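Local coordinates for protein 2-dehydropantoate 2-reductase (Bacillus subtilis, PDB 3EGO) that probably catalyses the NADPH-dependent reduction of 2-dehydropantoate (ketopantoate) to (R)-pantoate, the second step of the pathway that supplies pantoate for pantothenate biosynthesis, at residues 18-23 with 164-169; 82-87 with 95-100; 142-147 with 157-162. All coordinates share one frame; numbering follows the deposited sequence.

Interaction 1 of 3, residues 18-23 with 164-169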
loop_
_atom_site.group_PDB
_atom_site.type_symbol
_atom_site.label_atom_id
_atom_site.label_comp_id
_atom_site.label_asym_id
_atom_site.label_seq_id
_atom_site.Cartn_x
_atom_site.Cartn_y
_atom_site.Cartn_z
ATOM N N ALA A 18 -4.624 -27.695 -22.401
ATOM C CA ALA A 18 -5.583 -28.719 -22.842
ATOM C C ALA A 18 -5.753 -28.637 -24.354
ATOM O O ALA A 18 -5.738 -29.652 -25.011
ATOM C CB ALA A 18 -6.929 -28.501 -22.131
ATOM N N TYR A 19 -5.888 -27.432 -24.915
ATOM C CA TYR A 19 -6.029 -27.328 -26.348
ATOM C C TYR A 19 -4.836 -27.976 -27.099
ATOM O O TYR A 19 -4.964 -28.846 -27.998
ATOM C CB TYR A 19 -6.213 -25.861 -26.808
ATOM C CG TYR A 19 -6.226 -25.867 -28.331
ATOM C CD1 TYR A 19 -7.376 -26.251 -29.029
ATOM C CD2 TYR A 19 -5.066 -25.604 -29.063
ATOM C CE1 TYR A 19 -7.370 -26.321 -30.409
ATOM C CE2 TYR A 19 -5.048 -25.676 -30.408
ATOM C CZ TYR A 19 -6.207 -26.060 -31.081
ATOM O OH TYR A 19 -6.179 -26.135 -32.450
ATOM N N TYR A 20 -3.640 -27.580 -26.714
ATOM C CA TYR A 20 -2.526 -27.974 -27.506
ATOM C C TYR A 20 -2.151 -29.420 -27.284
ATOM O O TYR A 20 -1.724 -30.086 -28.238
ATOM C CB TYR A 20 -1.344 -27.016 -27.272
ATOM C CG TYR A 20 -1.442 -25.713 -28.015
ATOM C CD1 TYR A 20 -1.681 -24.519 -27.341
ATOM C CD2 TYR A 20 -1.245 -25.669 -29.395
ATOM C CE1 TYR A 20 -1.734 -23.311 -28.013
ATOM C CE2 TYR A 20 -1.294 -24.476 -30.076
ATOM C CZ TYR A 20 -1.543 -23.288 -29.368
ATOM O OH TYR A 20 -1.587 -22.069 -30.041
ATOM N N LEU A 21 -2.300 -29.929 -26.055
ATOM C CA LEU A 21 -1.945 -31.343 -25.792
ATOM C C LEU A 21 -3.011 -32.293 -26.384
ATOM O O LEU A 21 -2.696 -33.397 -26.816
ATOM C CB LEU A 21 -1.767 -31.617 -24.292
ATOM C CG LEU A 21 -0.544 -30.868 -23.689
ATOM C CD1 LEU A 21 -0.525 -30.914 -22.130
ATOM C CD2 LEU A 21 0.755 -31.444 -24.315
ATOM N N SER A 22 -4.242 -31.813 -26.476
ATOM C CA SER A 22 -5.328 -32.570 -27.141
ATOM C C SER A 22 -5.008 -32.877 -28.610
ATOM O O SER A 22 -5.571 -33.815 -29.181
ATOM C CB SER A 22 -6.628 -31.788 -27.072
ATOM O OG SER A 22 -6.697 -30.862 -28.150
ATOM N N LEU A 23 -4.102 -32.122 -29.227
ATOM C CA LEU A 23 -3.719 -32.390 -30.616
ATOM C C LEU A 23 -2.965 -33.690 -30.783
ATOM O O LEU A 23 -2.873 -34.182 -31.891
ATOM C CB LEU A 23 -2.873 -31.256 -31.223
ATOM C CG LEU A 23 -3.506 -29.854 -31.246
ATOM C CD1 LEU A 23 -2.462 -28.847 -31.672
ATOM C CD2 LEU A 23 -4.666 -29.792 -32.200
ATOM N N SER A 164 3.768 -26.206 -33.362
ATOM C CA SER A 164 4.859 -25.260 -33.465
ATOM C C SER A 164 4.699 -24.140 -32.454
ATOM O O SER A 164 5.686 -23.573 -31.986
ATOM C CB SER A 164 4.908 -24.676 -34.879
ATOM O OG SER A 164 5.158 -25.719 -35.803
ATOM N N ASP A 165 3.451 -23.812 -32.101
ATOM C CA ASP A 165 3.228 -22.636 -31.253
ATOM C C ASP A 165 3.143 -22.983 -29.786
ATOM O O ASP A 165 2.958 -22.076 -28.969
ATOM C CB ASP A 165 1.961 -21.865 -31.648
ATOM C CG ASP A 165 2.062 -21.196 -33.018
ATOM O OD1 ASP A 165 3.119 -20.634 -33.360
ATOM O OD2 ASP A 165 1.037 -21.179 -33.703
ATOM N N PHE A 166 3.321 -24.276 -29.478
ATOM C CA PHE A 166 3.308 -24.816 -28.142
ATOM C C PHE A 166 4.623 -25.562 -27.889
ATOM O O PHE A 166 4.596 -26.700 -27.558
ATOM C CB PHE A 166 2.113 -25.793 -27.936
ATOM C CG PHE A 166 1.710 -25.983 -26.479
ATOM C CD1 PHE A 166 1.197 -24.909 -25.709
ATOM C CD2 PHE A 166 1.852 -27.242 -25.869
ATOM C CE1 PHE A 166 0.830 -25.114 -24.330
ATOM C CE2 PHE A 166 1.484 -27.455 -24.525
ATOM C CZ PHE A 166 0.984 -26.380 -23.750
ATOM N N PRO A 167 5.780 -24.922 -28.128
ATOM C CA PRO A 167 7.011 -25.692 -27.870
ATOM C C PRO A 167 7.245 -25.986 -26.393
ATOM O O PRO A 167 6.842 -25.197 -25.504
ATOM C CB PRO A 167 8.121 -24.767 -28.410
ATOM C CG PRO A 167 7.542 -23.421 -28.270
ATOM C CD PRO A 167 6.084 -23.580 -28.647
ATOM N N ILE A 168 7.936 -27.089 -26.127
ATOM C CA ILE A 168 8.216 -27.486 -24.774
ATOM C C ILE A 168 9.692 -27.875 -24.676
ATOM O O ILE A 168 10.178 -28.667 -25.513
ATOM C CB ILE A 168 7.298 -28.658 -24.353
ATOM C CG1 ILE A 168 5.836 -28.165 -24.346
ATOM C CG2 ILE A 168 7.638 -29.099 -22.955
ATOM C CD1 ILE A 168 4.776 -29.303 -24.086
ATOM N N TYR A 169 10.416 -27.275 -23.709
ATOM C CA TYR A 169 11.878 -27.432 -23.620
ATOM C C TYR A 169 12.245 -27.963 -22.261
ATOM O O TYR A 169 11.676 -27.525 -21.256
ATOM C CB TYR A 169 12.564 -26.078 -23.815
ATOM C CG TYR A 169 12.215 -25.460 -25.114
ATOM C CD1 TYR A 169 12.501 -26.123 -26.319
ATOM C CD2 TYR A 169 11.603 -24.212 -25.167
ATOM C CE1 TYR A 169 12.142 -25.568 -27.540
ATOM C CE2 TYR A 169 11.268 -23.664 -26.385
ATOM C CZ TYR A 169 11.542 -24.356 -27.553
ATOM O OH TYR A 169 11.230 -23.763 -28.756
#

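Interaction 2 of 3, residues 82-87 with 95-100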
loop_
_atom_site.group_PDB
_atom_site.type_symbol
_atom_site.label_atom_id
_atom_site.label_comp_id
_atom_site.label_asym_id
_atom_site.label_seq_id
_atom_site.Cartn_x
_atom_site.Cartn_y
_atom_site.Cartn_z
ATOM N N SER A 82 -6.108 -28.994 -1.631
ATOM C CA SER A 82 -7.043 -30.053 -2.047
ATOM C C SER A 82 -6.485 -30.970 -3.147
ATOM O O SER A 82 -6.735 -32.178 -3.155
ATOM C CB SER A 82 -8.372 -29.461 -2.517
ATOM O OG SER A 82 -8.161 -28.268 -3.233
ATOM N N VAL A 83 -5.762 -30.380 -4.094
ATOM C CA VAL A 83 -5.101 -31.145 -5.145
ATOM C C VAL A 83 -4.182 -32.216 -4.569
ATOM O O VAL A 83 -4.282 -33.389 -4.955
ATOM C CB VAL A 83 -4.277 -30.220 -6.078
ATOM C CG1 VAL A 83 -3.562 -31.038 -7.152
ATOM C CG2 VAL A 83 -5.182 -29.198 -6.724
ATOM N N PHE A 84 -3.298 -31.807 -3.655
ATOM C CA PHE A 84 -2.352 -32.717 -3.013
ATOM C C PHE A 84 -3.089 -33.878 -2.381
ATOM O O PHE A 84 -2.624 -35.019 -2.440
ATOM C CB PHE A 84 -1.523 -32.000 -1.932
ATOM C CG PHE A 84 -0.379 -31.182 -2.480
ATOM C CD1 PHE A 84 0.601 -31.774 -3.262
ATOM C CD2 PHE A 84 -0.290 -29.826 -2.224
ATOM C CE1 PHE A 84 1.637 -31.034 -3.782
ATOM C CE2 PHE A 84 0.759 -29.063 -2.750
ATOM C CZ PHE A 84 1.718 -29.669 -3.523
ATOM N N SER A 85 -4.247 -33.578 -1.788
ATOM C CA SER A 85 -5.064 -34.595 -1.097
ATOM C C SER A 85 -5.621 -35.637 -2.061
ATOM O O SER A 85 -5.677 -36.830 -1.743
ATOM C CB SER A 85 -6.191 -33.937 -0.296
ATOM O OG SER A 85 -5.696 -33.409 0.923
ATOM N N SER A 86 -6.030 -35.193 -3.241
ATOM C CA SER A 86 -6.406 -36.129 -4.290
ATOM C C SER A 86 -5.194 -36.891 -4.805
ATOM O O SER A 86 -5.285 -38.072 -5.131
ATOM C CB SER A 86 -7.070 -35.412 -5.450
ATOM O OG SER A 86 -8.073 -34.533 -4.975
ATOM N N LEU A 87 -4.054 -36.216 -4.875
ATOM C CA LEU A 87 -2.884 -36.819 -5.510
ATOM C C LEU A 87 -2.356 -38.011 -4.697
ATOM O O LEU A 87 -1.492 -38.761 -5.153
ATOM C CB LEU A 87 -1.799 -35.760 -5.770
ATOM C CG LEU A 87 -2.190 -34.672 -6.795
ATOM C CD1 LEU A 87 -0.997 -33.813 -7.169
ATOM C CD2 LEU A 87 -2.814 -35.266 -8.035
ATOM N N ILE A 95 3.702 -36.103 -12.489
ATOM C CA ILE A 95 2.972 -34.870 -12.213
ATOM C C ILE A 95 3.870 -33.741 -12.566
ATOM O O ILE A 95 4.997 -33.676 -12.058
ATOM C CB ILE A 95 2.660 -34.677 -10.737
ATOM C CG1 ILE A 95 2.191 -35.977 -10.096
ATOM C CG2 ILE A 95 1.596 -33.550 -10.559
ATOM C CD1 ILE A 95 0.839 -36.446 -10.522
ATOM N N LEU A 96 3.377 -32.847 -13.434
ATOM C CA LEU A 96 4.119 -31.639 -13.797
ATOM C C LEU A 96 3.477 -30.410 -13.158
ATOM O O LEU A 96 2.371 -30.084 -13.492
ATOM C CB LEU A 96 4.167 -31.449 -15.326
ATOM C CG LEU A 96 4.857 -30.184 -15.855
ATOM C CD1 LEU A 96 6.315 -30.097 -15.366
ATOM C CD2 LEU A 96 4.778 -30.114 -17.429
ATOM N N PHE A 97 4.159 -29.745 -12.221
ATOM C CA PHE A 97 3.602 -28.533 -11.581
ATOM C C PHE A 97 3.969 -27.271 -12.330
ATOM O O PHE A 97 5.150 -26.997 -12.524
ATOM C CB PHE A 97 4.129 -28.431 -10.146
ATOM C CG PHE A 97 3.555 -29.448 -9.239
ATOM C CD1 PHE A 97 2.377 -29.182 -8.551
ATOM C CD2 PHE A 97 4.165 -30.695 -9.083
ATOM C CE1 PHE A 97 1.805 -30.144 -7.707
ATOM C CE2 PHE A 97 3.620 -31.661 -8.238
ATOM C CZ PHE A 97 2.428 -31.396 -7.554
ATOM N N LEU A 98 2.977 -26.489 -12.760
ATOM C CA LEU A 98 3.282 -25.312 -13.532
ATOM C C LEU A 98 2.862 -24.030 -12.820
ATOM O O LEU A 98 2.793 -22.974 -13.447
ATOM C CB LEU A 98 2.617 -25.384 -14.916
ATOM C CG LEU A 98 3.147 -26.433 -15.880
ATOM C CD1 LEU A 98 2.388 -26.270 -17.186
ATOM C CD2 LEU A 98 4.658 -26.223 -16.103
ATOM N N GLN A 99 2.662 -24.151 -11.513
ATOM C CA GLN A 99 2.332 -23.072 -10.580
ATOM C C GLN A 99 3.215 -21.843 -10.653
ATOM O O GLN A 99 4.413 -21.942 -10.836
ATOM C CB GLN A 99 2.409 -23.611 -9.153
ATOM C CG GLN A 99 1.674 -24.941 -8.956
ATOM C CD GLN A 99 0.190 -24.719 -8.880
ATOM O OE1 GLN A 99 -0.552 -25.067 -9.812
ATOM N NE2 GLN A 99 -0.265 -24.094 -7.782
ATOM N N ASN A 100 2.604 -20.673 -10.479
ATOM C CA ASN A 100 3.363 -19.427 -10.363
ATOM C C ASN A 100 3.906 -19.333 -8.951
ATOM O O ASN A 100 3.273 -19.823 -8.012
ATOM C CB ASN A 100 2.482 -18.206 -10.642
ATOM C CG ASN A 100 2.044 -18.121 -12.087
ATOM O OD1 ASN A 100 2.802 -18.447 -13.003
ATOM N ND2 ASN A 100 0.806 -17.657 -12.305
#

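Interaction 3 of 3, residues 142-147 with 157-162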
loop_
_atom_site.group_PDB
_atom_site.type_symbol
_atom_site.label_atom_id
_atom_site.label_comp_id
_atom_site.label_asym_id
_atom_site.label_seq_id
_atom_site.Cartn_x
_atom_site.Cartn_y
_atom_site.Cartn_z
ATOM N N ILE A 142 6.773 -23.628 -22.857
ATOM C CA ILE A 142 6.825 -24.177 -21.518
ATOM C C ILE A 142 8.206 -24.754 -21.342
ATOM O O ILE A 142 8.747 -25.382 -22.259
ATOM C CB ILE A 142 5.768 -25.261 -21.305
ATOM C CG1 ILE A 142 4.372 -24.594 -21.212
ATOM C CG2 ILE A 142 6.061 -26.103 -20.024
ATOM C CD1 ILE A 142 3.180 -25.673 -21.101
ATOM N N LYS A 143 8.801 -24.517 -20.182
ATOM C CA LYS A 143 10.095 -25.134 -19.845
ATOM C C LYS A 143 9.948 -25.945 -18.574
ATOM O O LYS A 143 9.292 -25.532 -17.611
ATOM C CB LYS A 143 11.171 -24.043 -19.680
ATOM C CG LYS A 143 11.487 -23.283 -20.977
ATOM C CD LYS A 143 12.343 -22.067 -20.713
ATOM C CE LYS A 143 12.989 -21.528 -21.999
ATOM N NZ LYS A 143 13.153 -20.054 -21.930
ATOM N N TRP A 144 10.530 -27.131 -18.551
ATOM C CA TRP A 144 10.336 -28.007 -17.405
ATOM C C TRP A 144 11.660 -28.683 -17.009
ATOM O O TRP A 144 12.602 -28.718 -17.814
ATOM C CB TRP A 144 9.277 -29.078 -17.682
ATOM C CG TRP A 144 9.677 -29.967 -18.789
ATOM C CD1 TRP A 144 9.607 -29.699 -20.137
ATOM C CD2 TRP A 144 10.244 -31.274 -18.659
ATOM N NE1 TRP A 144 10.110 -30.769 -20.850
ATOM C CE2 TRP A 144 10.490 -31.758 -19.967
ATOM C CE3 TRP A 144 10.563 -32.085 -17.554
ATOM C CZ2 TRP A 144 11.090 -33.030 -20.215
ATOM C CZ3 TRP A 144 11.142 -33.360 -17.791
ATOM C CH2 TRP A 144 11.397 -33.811 -19.122
ATOM N N SER A 145 11.698 -29.204 -15.779
ATOM C CA SER A 145 12.874 -29.886 -15.219
ATOM C C SER A 145 12.376 -31.016 -14.360
ATOM O O SER A 145 11.223 -30.972 -13.915
ATOM C CB SER A 145 13.643 -28.936 -14.321
ATOM O OG SER A 145 14.019 -27.772 -15.027
ATOM N N ALA A 146 13.217 -32.022 -14.088
ATOM C CA ALA A 146 12.913 -33.027 -13.069
ATOM C C ALA A 146 13.083 -32.479 -11.647
ATOM O O ALA A 146 14.044 -31.773 -11.343
ATOM C CB ALA A 146 13.864 -34.320 -13.232
ATOM N N PHE A 147 12.174 -32.814 -10.760
ATOM C CA PHE A 147 12.340 -32.357 -9.378
ATOM C C PHE A 147 12.795 -33.577 -8.575
ATOM O O PHE A 147 12.261 -34.679 -8.710
ATOM C CB PHE A 147 11.049 -31.748 -8.820
ATOM C CG PHE A 147 11.152 -31.228 -7.403
ATOM C CD1 PHE A 147 11.634 -29.953 -7.132
ATOM C CD2 PHE A 147 10.732 -32.005 -6.341
ATOM C CE1 PHE A 147 11.691 -29.470 -5.803
ATOM C CE2 PHE A 147 10.809 -31.524 -5.027
ATOM C CZ PHE A 147 11.291 -30.264 -4.769
ATOM N N ILE A 157 8.120 -39.447 -24.686
ATOM C CA ILE A 157 7.103 -39.802 -25.659
ATOM C C ILE A 157 6.009 -38.772 -25.551
ATOM O O ILE A 157 5.554 -38.243 -26.570
ATOM C CB ILE A 157 6.589 -41.264 -25.492
ATOM C CG1 ILE A 157 7.705 -42.256 -25.819
ATOM C CG2 ILE A 157 5.427 -41.541 -26.421
ATOM C CD1 ILE A 157 7.366 -43.704 -25.425
ATOM N N LEU A 158 5.643 -38.422 -24.315
ATOM C CA LEU A 158 4.569 -37.451 -24.109
ATOM C C LEU A 158 4.861 -36.171 -24.884
ATOM O O LEU A 158 4.000 -35.687 -25.593
ATOM C CB LEU A 158 4.336 -37.158 -22.621
ATOM C CG LEU A 158 3.571 -38.239 -21.844
ATOM C CD1 LEU A 158 3.961 -38.219 -20.378
ATOM C CD2 LEU A 158 2.044 -38.063 -22.052
ATOM N N PHE A 159 6.081 -35.637 -24.754
ATOM C CA PHE A 159 6.440 -34.368 -25.323
ATOM C C PHE A 159 7.227 -34.489 -26.625
ATOM O O PHE A 159 7.778 -33.506 -27.102
ATOM C CB PHE A 159 7.237 -33.502 -24.337
ATOM C CG PHE A 159 6.468 -33.081 -23.126
ATOM C CD1 PHE A 159 5.070 -33.039 -23.133
ATOM C CD2 PHE A 159 7.154 -32.725 -21.951
ATOM C CE1 PHE A 159 4.367 -32.631 -21.987
ATOM C CE2 PHE A 159 6.464 -32.303 -20.802
ATOM C CZ PHE A 159 5.060 -32.266 -20.826
ATOM N N GLN A 160 7.242 -35.679 -27.213
ATOM C CA GLN A 160 7.979 -35.908 -28.454
ATOM C C GLN A 160 7.540 -34.961 -29.565
ATOM O O GLN A 160 8.376 -34.397 -30.269
ATOM C CB GLN A 160 7.807 -37.370 -28.925
ATOM C CG GLN A 160 8.651 -37.683 -30.172
ATOM C CD GLN A 160 8.492 -39.100 -30.690
ATOM O OE1 GLN A 160 7.660 -39.878 -30.198
ATOM N NE2 GLN A 160 9.302 -39.450 -31.697
ATOM N N HIS A 161 6.224 -34.802 -29.731
ATOM C CA HIS A 161 5.683 -33.968 -30.791
ATOM C C HIS A 161 4.740 -32.894 -30.276
ATOM O O HIS A 161 3.763 -33.199 -29.578
ATOM C CB HIS A 161 4.954 -34.846 -31.808
ATOM C CG HIS A 161 5.882 -35.714 -32.599
ATOM N ND1 HIS A 161 5.746 -37.083 -32.670
ATOM C CD2 HIS A 161 6.980 -35.402 -33.332
ATOM C CE1 HIS A 161 6.711 -37.579 -33.426
ATOM N NE2 HIS A 161 7.473 -36.581 -33.837
ATOM N N ASN A 162 5.041 -31.643 -30.608
ATOM C CA ASN A 162 4.130 -30.552 -30.232
ATOM C C ASN A 162 3.788 -29.581 -31.343
ATOM O O ASN A 162 4.548 -29.472 -32.298
ATOM C CB ASN A 162 4.674 -29.834 -29.013
ATOM C CG ASN A 162 4.430 -30.623 -27.773
ATOM O OD1 ASN A 162 5.319 -31.275 -27.280
ATOM N ND2 ASN A 162 3.173 -30.630 -27.304
#

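Interaction 1 of 3, residues 18-23 with 164-169
Tyr20 and Phe166 lay their rings almost parallel, with the planes only 11° apart. The rings are slid along each other, so their centroids stand 4.9 Å apart and they barely overlap. Each ring instead receives the other residue's CB. Tyr20 CB sits over the face of Phe166, 3.5 Å from the ring centroid, and Phe166 CB lies over one face of Tyr20, 3.9 Å from its centroid. This is a reciprocal pair of CH-pi contacts. The CB of Phe166 points toward the helix. With chi1 at -158°, CG stands roughly opposite the backbone N, and the ring turns a face to Tyr20 CB. The opposite face of Tyr20 is covered by Tyr19 CD2. Leu21 adds a lighter contact, its CG 4.1 Å from Phe166 CE2, with the two side chains crossing at about a right angle. Tyr20 OH lies 3.9 Å from Asp165 CB. This hydroxyl is hydrogen-bonded to His136 and Lys49, so the polar end of a buried ring is satisfied. The ring of His124 also meets Phe166. The contact packs the chain leading into strand 168-170 against helix 12-22 of the Rossmann-type domain, a helix whose first turn belongs to the glycine-rich segment that probably binds NADP(+).

Interaction 2 of 3, residues 82-87 with 95-100
Both Phe84 and Phe97 hold CG beside the backbone N, with chi1 of -79° in Phe84 and -71° in Phe97, and from there their rings come together obliquely. Phe84 starts on helix 80-86 and Phe97 on strand 94-97. These elements form the helix and second strand of a beta-alpha-beta unit that begins with strand 70-73, within the Rossmann-type domain. The CB of Phe97 points toward the helix. That of Phe84 does not, and its ring makes up the difference by reaching back toward the strand. The two rings are tilted by 32° and their centroids are 5.9 Å apart. The pair is therefore neither a stack nor an edge-to-face contact. Only the outer atoms touch, Phe84 CE1 lying 3.9 Å from Phe97 CZ.

Leu87 fills in beside this pair. Its CD1 approaches Phe97 CZ at 4.2 Å and Ile95 CG2 at 4.3 Å. One methyl thus spans two residues on the same side of the strand. All four touching residues are buried, and the contact between them is wholly apolar. The rings of Trp111 and Phe84 meet edge-to-face, and Trp111 also touches Leu87. Leu108 of helix 103-109 packs on both phenylalanines. On the strand, Ile95 and Phe97 also touch Ile117 of the neighbouring strand 116-128. Asn100, three residues beyond Phe97, is a predicted NADP(+) and substrate ligand. Away from the strand, the helix carries a local bond from Ser86 OG to Ser82 O, 3.3 Å long. Ser86 N also donates to Ser82 O, and the two donors reach it from opposite faces of the carbonyl plane.

Interaction 3 of 3, residues 142-147 with 157-162
Trp144 and Phe159 form an edge-to-face (T-shaped) aromatic pair. The edge of Phe159 is directed at the face of the tryptophan's five-membered ring. The centroids are 5.2 Å apart and the planes are inclined at 67°. Phe159 CD2 leads the approach and comes within 3.7 Å of Trp144 NE1. Phe159 CD2 also lies 4.0 Å from Trp144 CE2. Phe159 CE2 stands 3.9 Å above the indole plane, displaced toward the rim. The phenyl edge is thus spread along the NE1 side of the pyrrole ring.

The conformations differ. Trp144 CG lies between its backbone N and carbonyl carbon (chi1 62°), which is the crowded position. With chi2 near -79°, the indole stands across the CA-CB-CG plane. Phe159 takes the commoner arrangement, with CG opposite the carbonyl carbon and beside the backbone N. Its CB points toward the strand. Phe159 lies within a type I beta turn from Ile157 to Gln160, closed by a 3.1 Å bond from Gln160 N to Ile157 O.

Other residues complete the surroundings. Ile168 touches both aromatic residues, and Leu155 and Tyr170 also pack on Trp144. Replacing Trp144 by an alanine would probably leave the edge of Phe159 without the indole face it meets and open a gap between the turn and the strand.

Strand 142-146 is joined in parallel to strand 168-170. The segment 157-162 belongs to the connection between these two strands, and the T-shaped pair packs that connection back on the first of them. This is a local aromatic contact near one border of the mixed sheet of the Rossmann-type domain.

In the fold
Interactions 1 and 3 are neighbours, with centres about 10 Å apart. Strands 142-146 and 168-170 join them: Tyr169 N lies 2.9 Å from Ile142 O, and Trp144 N lies 3.0 Å from Tyr169 O. Phe166 CZ also packs on Ile142 CD1 at 3.5 Å. Interaction 2 meets interaction 3 through Leu96 and Leu98; Leu96 CD2 is 4.0 Å from Phe159 CZ. Interactions 1 and 2 do not touch, their nearest atoms being about 6 Å apart, but both reach the same sheet. In interaction 1 the side chain of Phe166 is about 7 Å from that of Val13, a predicted NADP(+)-binding residue. Segment 95-100 itself contributes Asn100, which is hydrogen-bonded to Glu260, another predicted NADP(+) ligand.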